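Local coordinates for protein endoglucanase FnCel5A (Fervidobacterium nodosum, PDB 3NCO) that probably hydrolyses internal beta-1,4-glucosidic bonds of cellulose, as a TIM-barrel endoglucanase of glycoside hydrolase family 5, at residues Lys18-Gly23 / Phe55-Ile60; Val126-Lys131 / Arg166-Ser171; Lys153-Tyr158 / Arg188-Val193; Gln237-Phe242 / Ala283-Phe288. One frame throughout, in Å; residues are numbered along the deposited sequence.

Contact 1 (Lys18-Gly23 / Phe55-Ile60); sequences KMIGHG and FDSVRI
Asp56 OD2 is gripped by two donors where Gly21 turns the chain from helix 12-20 into strand 22-25. The backbone N of His22 reaches Asp56 OD2 over 2.9 Å in a nearly straight bond (169°) and uses the anti lone pair, the one turned away from the other oxygen. A water also donates to OD2 and lies 2.8 Å from His22 ND1, so it ties the imidazole to the same oxygen. The exchange is reciprocal, since Asp56 N donates to His22 O at 2.7 Å. Gly21, with positive phi, has no side chain to crowd OD2, and its CA lies 3.5 Å from that oxygen. Next along the chain, Ser57 OG donates to Ile20 O over 2.8 Å, in the carbonyl plane and on a lone pair. Its chi1 of 65° puts OG in the crowded position between backbone N and carbonyl carbon, from where it also rests against Gly23 CA. Phe55 completes the contact, with ring atom CD1 3.6 Å from Gly23 O. The serine bond ties the end of helix 12-20 to strand 57-60; the other two direct bonds hold the start of strand 22-25 to Asp56. Because His22 NE2 is bonded to Glu284 while ND1 shares a water with Asp56, the two carboxylates may favour a protonated imidazole, though Arg280 shares Glu284.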
# COMPACT_ATOMS: atom_id res chain seq x y z
N LYS A 18 12.12 -8.02 -2.77
CA LYS A 18 12.53 -8.71 -1.52
C LYS A 18 12.95 -7.73 -0.43
O LYS A 18 12.83 -8.02 0.78
CB LYS A 18 13.70 -9.67 -1.82
CG LYS A 18 13.22 -10.97 -2.36
CD LYS A 18 14.38 -11.82 -2.88
CE LYS A 18 14.82 -12.83 -1.81
NZ LYS A 18 15.41 -12.15 -0.61
N MSE A 19 13.45 -6.57 -0.86
CA MSE A 19 13.79 -5.50 0.08
C MSE A 19 12.58 -4.91 0.81
O MSE A 19 12.70 -4.44 1.96
CB MSE A 19 14.58 -4.41 -0.61
CG MSE A 19 15.98 -4.84 -1.00
SE MSE A 19 16.76 -3.40 -2.14
CE MSE A 19 16.30 -1.81 -1.13
N ILE A 20 11.41 -4.95 0.17
CA ILE A 20 10.16 -4.57 0.87
C ILE A 20 9.97 -5.50 2.08
O ILE A 20 9.56 -5.05 3.16
CB ILE A 20 8.93 -4.60 -0.07
CG1 ILE A 20 9.15 -3.58 -1.21
CG2 ILE A 20 7.62 -4.31 0.71
CD1 ILE A 20 8.01 -3.67 -2.25
N GLY A 21 10.24 -6.78 1.87
CA GLY A 21 10.17 -7.75 2.95
C GLY A 21 8.86 -7.76 3.73
O GLY A 21 7.80 -7.99 3.18
N HIS A 22 8.96 -7.59 5.04
CA HIS A 22 7.79 -7.43 5.87
C HIS A 22 7.67 -5.99 6.34
O HIS A 22 8.51 -5.50 7.11
CB HIS A 22 7.85 -8.36 7.07
CG HIS A 22 7.78 -9.83 6.73
ND1 HIS A 22 8.71 -10.46 5.92
CD2 HIS A 22 6.94 -10.81 7.15
CE1 HIS A 22 8.43 -11.75 5.85
NE2 HIS A 22 7.36 -11.99 6.58
N GLY A 23 6.62 -5.33 5.84
CA GLY A 23 6.45 -3.91 6.04
C GLY A 23 5.19 -3.56 6.79
O GLY A 23 4.43 -4.47 7.24
N PHE A 55 10.40 -4.57 11.36
CA PHE A 55 9.85 -4.35 10.00
C PHE A 55 10.98 -3.89 9.06
O PHE A 55 11.95 -3.27 9.53
CB PHE A 55 8.72 -3.30 10.04
CG PHE A 55 7.49 -3.81 10.74
CD1 PHE A 55 6.61 -4.64 10.08
CD2 PHE A 55 7.25 -3.51 12.08
CE1 PHE A 55 5.45 -5.14 10.71
CE2 PHE A 55 6.15 -4.04 12.76
CZ PHE A 55 5.21 -4.83 12.05
N ASP A 56 10.85 -4.23 7.76
CA ASP A 56 11.84 -3.81 6.77
C ASP A 56 11.49 -2.53 6.05
O ASP A 56 12.38 -1.88 5.50
CB ASP A 56 12.03 -4.91 5.72
CG ASP A 56 12.39 -6.25 6.32
OD1 ASP A 56 13.45 -6.37 6.96
OD2 ASP A 56 11.56 -7.18 6.16
N SER A 57 10.21 -2.19 6.02
CA SER A 57 9.77 -1.10 5.13
C SER A 57 8.49 -0.47 5.65
O SER A 57 7.79 -1.05 6.50
CB SER A 57 9.56 -1.66 3.72
OG SER A 57 8.48 -2.58 3.75
N VAL A 58 8.23 0.73 5.15
CA VAL A 58 7.00 1.42 5.51
C VAL A 58 6.36 1.95 4.25
O VAL A 58 7.03 2.47 3.36
CB VAL A 58 7.33 2.63 6.49
CG1 VAL A 58 8.36 3.60 5.95
CG2 VAL A 58 6.09 3.28 7.05
N ARG A 59 5.03 1.81 4.18
CA ARG A 59 4.29 2.32 3.06
C ARG A 59 3.51 3.55 3.57
O ARG A 59 2.82 3.43 4.57
CB ARG A 59 3.29 1.25 2.54
CG ARG A 59 2.36 1.83 1.48
CD ARG A 59 1.65 0.69 0.73
NE ARG A 59 0.74 1.10 -0.34
CZ ARG A 59 -0.58 1.26 -0.22
NH1 ARG A 59 -1.19 1.13 0.96
NH2 ARG A 59 -1.28 1.55 -1.34
N ILE A 60 3.64 4.69 2.88
CA ILE A 60 3.10 5.99 3.35
C ILE A 60 2.01 6.49 2.34
O ILE A 60 2.33 7.06 1.31
CB ILE A 60 4.23 7.08 3.48
CG1 ILE A 60 5.42 6.54 4.31
CG2 ILE A 60 3.71 8.34 4.14
CD1 ILE A 60 6.60 7.59 4.41
O HOH W 1 11.47 -9.93 5.52

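Contact 2 (Val126-Lys131 / Arg166-Ser171); sequences VAQAFK and RKTNPS
Asn169 CG stands anti to its own carbonyl carbon (chi1 -67°), and Thr168 OG1 is turned in between its backbone N and carbonyl carbon (chi1 51°); together these torsions bring an amide and a hydroxyl against Ala127. Asn169 ND2 donates to Ala127 O over 3.0 Å with an angle of 157° at the hydrogen. The oxygen lies in the plane of the amide, whereas the nitrogen sits well above the plane of the carbonyl it serves. The same ND2 makes a weak bond to Thr168 OG1, and Ala127 CB lies 3.4 Å from Thr168 OG1, tucked against the amide nitrogen as well. Gln128 crosses Thr168 at about a right angle, its OE1 3.3 Å from the methyl CG2. On the far side of the amide, Asn169 OD1 lies 3.4 Å from Lys131 CA but takes its hydrogen bond from Arg172 NE. A water donates to Lys131 O at 2.7 Å and, at greater length, to Thr168 O. Arg166 steadies the turn by donating from NH1 to Asn169 O over 2.9 Å, while its NE pairs with Asp195. The contact thus joins the C-terminal ends of neighbouring barrel helices, 112-130 and 151-168, and Ala127 and Asn169 both also touch Phe139 of the intervening strand 137-140. With ND2 spent on one helix's carbonyl and OD1 on Arg172, the buried amide is satisfied at both ends, which should fix its flip.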
# COMPACT_ATOMS: atom_id res chain seq x y z
N VAL A 126 6.42 15.16 -7.92
CA VAL A 126 6.95 14.30 -6.85
C VAL A 126 8.22 13.60 -7.35
O VAL A 126 9.28 13.60 -6.65
CB VAL A 126 5.93 13.26 -6.40
CG1 VAL A 126 6.57 12.36 -5.31
CG2 VAL A 126 4.64 13.93 -5.89
N ALA A 127 8.18 13.11 -8.58
CA ALA A 127 9.38 12.53 -9.19
C ALA A 127 10.51 13.54 -9.26
O ALA A 127 11.69 13.21 -9.03
CB ALA A 127 9.09 11.93 -10.60
N GLN A 128 10.21 14.78 -9.67
CA GLN A 128 11.29 15.75 -9.75
C GLN A 128 11.87 15.97 -8.36
O GLN A 128 13.12 16.04 -8.19
CB GLN A 128 10.78 17.07 -10.29
CG GLN A 128 11.81 18.23 -10.21
CD GLN A 128 12.94 18.08 -11.22
OE1 GLN A 128 12.74 17.52 -12.29
NE2 GLN A 128 14.12 18.60 -10.89
N ALA A 129 10.99 16.07 -7.37
CA ALA A 129 11.43 16.42 -5.99
C ALA A 129 12.30 15.32 -5.38
O ALA A 129 13.28 15.61 -4.65
CB ALA A 129 10.27 16.78 -5.09
N PHE A 130 11.96 14.06 -5.70
CA PHE A 130 12.66 12.93 -5.07
C PHE A 130 13.72 12.27 -5.98
O PHE A 130 14.30 11.26 -5.63
CB PHE A 130 11.61 11.90 -4.57
CG PHE A 130 10.89 12.38 -3.33
CD1 PHE A 130 11.47 12.19 -2.08
CD2 PHE A 130 9.64 13.00 -3.41
CE1 PHE A 130 10.80 12.63 -0.90
CE2 PHE A 130 8.95 13.44 -2.26
CZ PHE A 130 9.53 13.23 -0.99
N LYS A 131 14.04 12.91 -7.11
CA LYS A 131 14.84 12.23 -8.15
C LYS A 131 16.19 11.68 -7.67
O LYS A 131 16.65 10.63 -8.14
CB LYS A 131 15.00 13.12 -9.39
CG LYS A 131 15.89 14.33 -9.21
CD LYS A 131 15.83 15.18 -10.48
CE LYS A 131 16.65 16.47 -10.34
NZ LYS A 131 18.10 16.26 -10.08
N ARG A 166 9.60 8.47 -15.26
CA ARG A 166 10.84 7.93 -15.84
C ARG A 166 11.77 9.00 -16.43
O ARG A 166 12.95 8.72 -16.63
CB ARG A 166 10.50 6.82 -16.86
CG ARG A 166 10.01 5.58 -16.18
CD ARG A 166 11.13 4.67 -15.83
NE ARG A 166 10.64 3.48 -15.12
CZ ARG A 166 10.75 3.26 -13.81
NH1 ARG A 166 11.31 4.12 -12.99
NH2 ARG A 166 10.27 2.14 -13.34
N LYS A 167 11.23 10.19 -16.69
CA LYS A 167 12.02 11.29 -17.26
C LYS A 167 13.14 11.70 -16.28
O LYS A 167 14.26 12.00 -16.69
CB LYS A 167 11.13 12.50 -17.58
CG LYS A 167 10.33 12.34 -18.85
CD LYS A 167 9.54 13.57 -19.18
CE LYS A 167 8.70 13.35 -20.43
NZ LYS A 167 7.88 14.59 -20.67
N THR A 168 12.81 11.71 -14.99
CA THR A 168 13.73 12.11 -13.94
C THR A 168 14.24 10.93 -13.07
O THR A 168 15.27 11.06 -12.41
CB THR A 168 13.07 13.14 -12.99
OG1 THR A 168 11.80 12.64 -12.54
CG2 THR A 168 12.88 14.50 -13.68
N ASN A 169 13.52 9.81 -13.10
CA ASN A 169 13.84 8.62 -12.29
C ASN A 169 13.82 7.39 -13.22
O ASN A 169 12.82 6.63 -13.28
CB ASN A 169 12.78 8.42 -11.18
CG ASN A 169 12.81 9.51 -10.13
OD1 ASN A 169 13.34 9.32 -9.05
ND2 ASN A 169 12.26 10.68 -10.46
N PRO A 170 14.89 7.22 -14.01
CA PRO A 170 14.85 6.17 -15.04
C PRO A 170 14.75 4.74 -14.52
O PRO A 170 14.23 3.87 -15.24
CB PRO A 170 16.17 6.35 -15.81
CG PRO A 170 16.94 7.32 -15.09
CD PRO A 170 16.13 8.01 -14.04
N SER A 171 15.21 4.47 -13.29
CA SER A 171 15.25 3.08 -12.80
C SER A 171 14.53 2.82 -11.47
O SER A 171 14.45 1.66 -11.02
CB SER A 171 16.71 2.60 -12.70
OG SER A 171 17.42 3.40 -11.74
O HOH W 2 16.73 9.04 -10.36

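Contact 3 (Lys153-Tyr158 / Arg188-Val193); sequences KWNELY and RELKLV. With PO4 (phosphate ion), chain E.
The helical segment 153-158, part of helix 151-168, is approached by the irregular chain 188-193, which leaves a 3-10 turn and comes nearest where the CA atoms of Asn155 and Lys191 are 5.8 Å apart. There the Asn155 amide bridges two peptide groups: OD1 accepts from Lys191 N over 2.9 Å, the donor lying above the carbonyl plane, and ND2 donates to Glu189 O at 3.1 Å in a nearly straight bond (167°). ND2 also gives a hydrogen to O4 of a phosphate ion, probably from the crystallisation liquor, which Thr152 OG1 holds too. One turn on, Tyr158 OH donates to Lys191 O over 2.6 Å, in the carbonyl plane and on a lone pair. A water donates to Lys191 O as well, and to Asn155 O. Beside the amide, Leu190, its CG anti to the backbone N (chi1 -176°), packs CD1 3.8 Å from Trp154 NE1 and 4.0 Å from Tyr158 CE1, while the indole NE1 itself is bonded to Asp177 O. Val193 CG1 adds a contact to the phenol oxygen. Helix side chains therefore satisfy both backbone polar atoms of Lys191, pinning a loop without regular secondary structure to helix 151-168.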
# COMPACT_ATOMS: atom_id res chain seq x y z
N LYS A 153 -9.33 2.22 -18.07
CA LYS A 153 -8.86 3.61 -17.93
C LYS A 153 -7.54 3.60 -17.19
O LYS A 153 -6.65 4.41 -17.48
CB LYS A 153 -9.86 4.40 -17.09
CG LYS A 153 -11.20 4.63 -17.80
CD LYS A 153 -11.15 5.73 -18.86
CE LYS A 153 -12.55 6.14 -19.38
NZ LYS A 153 -12.19 6.98 -20.58
N TRP A 154 -7.42 2.72 -16.21
CA TRP A 154 -6.18 2.66 -15.47
C TRP A 154 -5.05 2.17 -16.34
O TRP A 154 -3.95 2.68 -16.24
CB TRP A 154 -6.39 1.75 -14.29
CG TRP A 154 -5.22 1.44 -13.49
CD1 TRP A 154 -4.77 0.19 -13.22
CD2 TRP A 154 -4.33 2.37 -12.80
NE1 TRP A 154 -3.65 0.26 -12.41
CE2 TRP A 154 -3.39 1.58 -12.10
CE3 TRP A 154 -4.31 3.76 -12.64
CZ2 TRP A 154 -2.36 2.13 -11.31
CZ3 TRP A 154 -3.30 4.33 -11.82
CH2 TRP A 154 -2.32 3.50 -11.20
N ASN A 155 -5.32 1.21 -17.21
CA ASN A 155 -4.29 0.66 -18.05
C ASN A 155 -3.81 1.76 -18.99
O ASN A 155 -2.65 1.75 -19.45
CB ASN A 155 -4.87 -0.51 -18.88
CG ASN A 155 -4.87 -1.79 -18.10
OD1 ASN A 155 -4.08 -1.94 -17.20
ND2 ASN A 155 -5.76 -2.70 -18.42
N GLU A 156 -4.71 2.70 -19.29
CA GLU A 156 -4.38 3.83 -20.15
C GLU A 156 -3.61 4.94 -19.43
O GLU A 156 -2.67 5.55 -19.99
CB GLU A 156 -5.63 4.41 -20.84
CG GLU A 156 -6.30 3.36 -21.78
CD GLU A 156 -7.75 3.68 -22.24
OE1 GLU A 156 -8.22 2.98 -23.20
OE2 GLU A 156 -8.43 4.55 -21.65
N LEU A 157 -4.02 5.18 -18.17
CA LEU A 157 -3.48 6.25 -17.37
C LEU A 157 -2.09 6.02 -16.75
O LEU A 157 -1.21 6.88 -16.84
CB LEU A 157 -4.51 6.59 -16.25
CG LEU A 157 -4.06 7.66 -15.24
CD1 LEU A 157 -3.75 8.96 -15.97
CD2 LEU A 157 -5.18 7.88 -14.20
N TYR A 158 -1.93 4.88 -16.06
CA TYR A 158 -0.71 4.67 -15.31
C TYR A 158 0.54 4.75 -16.20
O TYR A 158 1.53 5.33 -15.73
CB TYR A 158 -0.75 3.42 -14.40
CG TYR A 158 -0.27 2.13 -15.03
CD1 TYR A 158 -1.18 1.10 -15.38
CD2 TYR A 158 1.09 1.93 -15.25
CE1 TYR A 158 -0.74 -0.08 -15.95
CE2 TYR A 158 1.55 0.74 -15.83
CZ TYR A 158 0.63 -0.25 -16.18
OH TYR A 158 1.12 -1.43 -16.73
N ARG A 188 -5.97 -10.21 -13.48
CA ARG A 188 -5.93 -10.52 -14.89
C ARG A 188 -6.36 -9.34 -15.75
O ARG A 188 -6.21 -9.39 -16.97
CB ARG A 188 -6.83 -11.72 -15.19
CG ARG A 188 -8.33 -11.50 -14.76
CD ARG A 188 -9.15 -12.78 -15.05
NE ARG A 188 -10.61 -12.66 -15.01
CZ ARG A 188 -11.42 -12.83 -13.94
NH1 ARG A 188 -12.75 -12.71 -14.14
NH2 ARG A 188 -10.96 -13.06 -12.68
N GLU A 189 -6.93 -8.30 -15.15
CA GLU A 189 -7.39 -7.16 -15.94
C GLU A 189 -6.26 -6.19 -16.13
O GLU A 189 -6.37 -5.29 -16.92
CB GLU A 189 -8.55 -6.41 -15.23
CG GLU A 189 -9.71 -7.29 -14.78
CD GLU A 189 -10.54 -7.85 -15.90
OE1 GLU A 189 -10.40 -7.40 -17.07
OE2 GLU A 189 -11.36 -8.76 -15.60
N LEU A 190 -5.19 -6.34 -15.37
CA LEU A 190 -4.08 -5.37 -15.43
C LEU A 190 -3.22 -5.65 -16.66
O LEU A 190 -2.80 -6.80 -16.86
CB LEU A 190 -3.24 -5.49 -14.16
CG LEU A 190 -2.08 -4.54 -13.93
CD1 LEU A 190 -2.54 -3.07 -13.98
CD2 LEU A 190 -1.38 -4.88 -12.58
N LYS A 191 -2.98 -4.62 -17.48
CA LYS A 191 -2.08 -4.72 -18.64
C LYS A 191 -0.73 -4.08 -18.28
O LYS A 191 -0.69 -2.90 -17.91
CB LYS A 191 -2.69 -4.04 -19.86
CG LYS A 191 -1.84 -4.15 -21.05
CD LYS A 191 -2.21 -3.15 -22.13
CE LYS A 191 -3.51 -3.52 -22.81
NZ LYS A 191 -3.78 -2.45 -23.83
N LEU A 192 0.35 -4.84 -18.41
CA LEU A 192 1.67 -4.35 -18.01
C LEU A 192 2.31 -3.52 -19.14
O LEU A 192 1.68 -3.29 -20.19
CB LEU A 192 2.56 -5.50 -17.50
CG LEU A 192 2.02 -6.17 -16.23
CD1 LEU A 192 2.93 -7.30 -15.79
CD2 LEU A 192 1.97 -5.10 -15.11
N VAL A 193 3.46 -2.97 -18.88
CA VAL A 193 4.24 -2.26 -19.90
C VAL A 193 5.63 -2.86 -19.84
O VAL A 193 5.95 -3.59 -18.90
CB VAL A 193 4.29 -0.75 -19.62
CG1 VAL A 193 2.87 -0.15 -19.80
CG2 VAL A 193 4.82 -0.48 -18.27
P PO4 E . -8.14 -3.03 -21.65
O1 PO4 E . -8.69 -4.00 -20.61
O2 PO4 E . -7.52 -3.77 -22.83
O3 PO4 E . -9.35 -2.23 -22.14
O4 PO4 E . -7.00 -2.19 -21.06
O HOH W 3 -1.20 -0.62 -19.69

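Contact 4 (Gln237-Phe242 / Ala283-Phe288); sequences QIRNHF and AEEFGF
Ala283 CB touches the Phe242 ring at its edge, 3.8 Å from CE2, just where helix 269-285 of the TIM barrel runs into a Schellman motif. The contact joins this helix end, on the outside of the barrel, to the neighbouring helix 232-252. Glu285 follows, its CG anti to the backbone N (chi1 164°) and the chain extended beyond; its side chain crosses that of Arg239 at about a right angle, with the two flat groups turned 35° apart. Glu285 OE1 lies in the plane of the guanidinium, at its edge, and forms a salt bridge with Arg239 NH1, modelled at 2.5 Å. That spacing is unusually short, so its exact geometry is doubtful, although the pairing of charges is clear. Phe286 comes next, the first residue to leave helical geometry. Its CD2 lies 3.8 Å from Phe242 CB, and one ring face receives the backbone carbonyl carbon of Phe242 towards the rim. Gly287 is the C-prime residue; its positive phi lets the chain turn back, with Gly287 N bonded to Glu284 O and Phe288 N to Ala283 O at 2.9 Å. That reversal brings Phe288 alongside Phe242 as the chain enters strand 289-292. The two rings are nearly parallel, with planes at 29°, but slid so far apart that they barely overlap, their centroids 5.8 Å from each other. Phe242 finds edge-to-face partners on the barrel side in Phe202 and Tyr204. Phe288 CE2 lies 3.6 Å from Phe242 CD2, ring against ring, while Phe288 CZ lies 3.6 Å from the backbone Phe242 O.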
# COMPACT_ATOMS: atom_id res chain seq x y z
N GLN A 237 -9.13 -21.33 1.22
CA GLN A 237 -9.71 -20.18 0.48
C GLN A 237 -8.64 -19.15 0.17
O GLN A 237 -8.56 -18.63 -0.95
CB GLN A 237 -10.87 -19.50 1.24
CG GLN A 237 -12.19 -20.32 1.39
CD GLN A 237 -13.11 -20.18 0.16
OE1 GLN A 237 -13.30 -19.05 -0.34
NE2 GLN A 237 -13.66 -21.31 -0.34
N ILE A 238 -7.79 -18.85 1.16
CA ILE A 238 -6.73 -17.84 0.98
C ILE A 238 -5.65 -18.37 0.01
O ILE A 238 -5.19 -17.67 -0.89
CB ILE A 238 -6.08 -17.43 2.32
CG1 ILE A 238 -7.16 -16.83 3.23
CG2 ILE A 238 -4.87 -16.44 2.12
CD1 ILE A 238 -6.66 -16.51 4.66
N ARG A 239 -5.20 -19.60 0.23
CA ARG A 239 -4.20 -20.19 -0.65
C ARG A 239 -4.66 -20.15 -2.13
O ARG A 239 -3.88 -19.84 -3.01
CB ARG A 239 -3.90 -21.63 -0.20
CG ARG A 239 -2.65 -22.16 -0.95
CD ARG A 239 -2.25 -23.56 -0.57
NE ARG A 239 -2.46 -23.88 0.84
CZ ARG A 239 -1.67 -23.50 1.83
NH1 ARG A 239 -0.58 -22.78 1.57
NH2 ARG A 239 -1.94 -23.86 3.08
N ASN A 240 -5.93 -20.50 -2.38
CA ASN A 240 -6.48 -20.52 -3.74
C ASN A 240 -6.37 -19.10 -4.32
O ASN A 240 -6.00 -18.90 -5.48
CB ASN A 240 -7.94 -21.06 -3.69
CG ASN A 240 -8.60 -21.24 -5.09
OD1 ASN A 240 -8.18 -22.08 -5.91
ND2 ASN A 240 -9.68 -20.49 -5.32
N HIS A 241 -6.76 -18.10 -3.52
CA HIS A 241 -6.68 -16.70 -3.97
C HIS A 241 -5.23 -16.29 -4.34
O HIS A 241 -4.99 -15.64 -5.37
CB HIS A 241 -7.19 -15.80 -2.86
CG HIS A 241 -8.66 -15.97 -2.60
ND1 HIS A 241 -9.26 -15.53 -1.44
CD2 HIS A 241 -9.65 -16.51 -3.36
CE1 HIS A 241 -10.56 -15.76 -1.51
NE2 HIS A 241 -10.83 -16.35 -2.66
N PHE A 242 -4.29 -16.58 -3.45
CA PHE A 242 -2.90 -16.12 -3.64
C PHE A 242 -2.22 -16.92 -4.76
O PHE A 242 -1.41 -16.35 -5.53
CB PHE A 242 -2.10 -16.28 -2.34
CG PHE A 242 -2.33 -15.19 -1.34
CD1 PHE A 242 -3.61 -14.73 -1.05
CD2 PHE A 242 -1.24 -14.57 -0.75
CE1 PHE A 242 -3.80 -13.66 -0.12
CE2 PHE A 242 -1.42 -13.51 0.15
CZ PHE A 242 -2.70 -13.10 0.48
N ALA A 283 1.49 -15.44 1.90
CA ALA A 283 2.24 -14.47 1.09
C ALA A 283 3.72 -14.88 1.04
O ALA A 283 4.33 -14.83 -0.02
CB ALA A 283 2.08 -13.01 1.64
N GLU A 284 4.28 -15.34 2.17
CA GLU A 284 5.70 -15.73 2.16
C GLU A 284 5.89 -16.92 1.22
O GLU A 284 6.89 -16.97 0.45
CB GLU A 284 6.18 -16.10 3.58
CG GLU A 284 6.42 -14.89 4.46
CD GLU A 284 6.49 -15.29 5.95
OE1 GLU A 284 6.47 -16.52 6.24
OE2 GLU A 284 6.57 -14.37 6.82
N GLU A 285 4.95 -17.87 1.27
CA GLU A 285 5.06 -19.11 0.50
C GLU A 285 5.08 -18.82 -1.00
O GLU A 285 5.79 -19.50 -1.76
CB GLU A 285 3.94 -20.08 0.89
CG GLU A 285 3.69 -21.24 -0.06
CD GLU A 285 2.29 -21.87 0.14
OE1 GLU A 285 1.64 -21.59 1.22
OE2 GLU A 285 1.85 -22.67 -0.76
N PHE A 286 4.34 -17.79 -1.43
CA PHE A 286 4.36 -17.42 -2.83
C PHE A 286 5.39 -16.37 -3.20
O PHE A 286 5.41 -15.90 -4.34
CB PHE A 286 2.94 -17.02 -3.31
CG PHE A 286 2.00 -18.20 -3.36
CD1 PHE A 286 2.16 -19.17 -4.34
CD2 PHE A 286 1.04 -18.40 -2.38
CE1 PHE A 286 1.34 -20.28 -4.38
CE2 PHE A 286 0.20 -19.53 -2.43
CZ PHE A 286 0.39 -20.47 -3.40
N GLY A 287 6.27 -15.97 -2.26
CA GLY A 287 7.32 -15.03 -2.62
C GLY A 287 6.84 -13.59 -2.76
O GLY A 287 7.48 -12.74 -3.41
N PHE A 288 5.70 -13.30 -2.13
CA PHE A 288 5.16 -11.93 -2.12
C PHE A 288 5.77 -11.13 -0.97
O PHE A 288 5.83 -11.61 0.16
CB PHE A 288 3.64 -11.91 -1.92
CG PHE A 288 2.86 -12.67 -2.96
CD1 PHE A 288 3.42 -13.04 -4.17
CD2 PHE A 288 1.49 -12.97 -2.72
CE1 PHE A 288 2.66 -13.75 -5.10
CE2 PHE A 288 0.69 -13.65 -3.66
CZ PHE A 288 1.30 -14.03 -4.87

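In the fold
All four contacts belong to one eight-stranded parallel barrel and illustrate how its layers are joined. Contact 1 ties strands 22-25 and 57-60 to the helix before them, its centre about 10 Å from the centre of the chain; the other three lie further out, among helices and loops. Contacts 2 and 3 both use helix 151-168, with centres about 21 Å apart, and their segments alternate along the chain. Contact 4 comes last, its centre about 33 Å from that of contact 2, yet it touches contact 1 through His22 and Glu284. The first strand, 22-25, neighbours the last, 289-292, in the closed barrel, so residues from its start and end meet here.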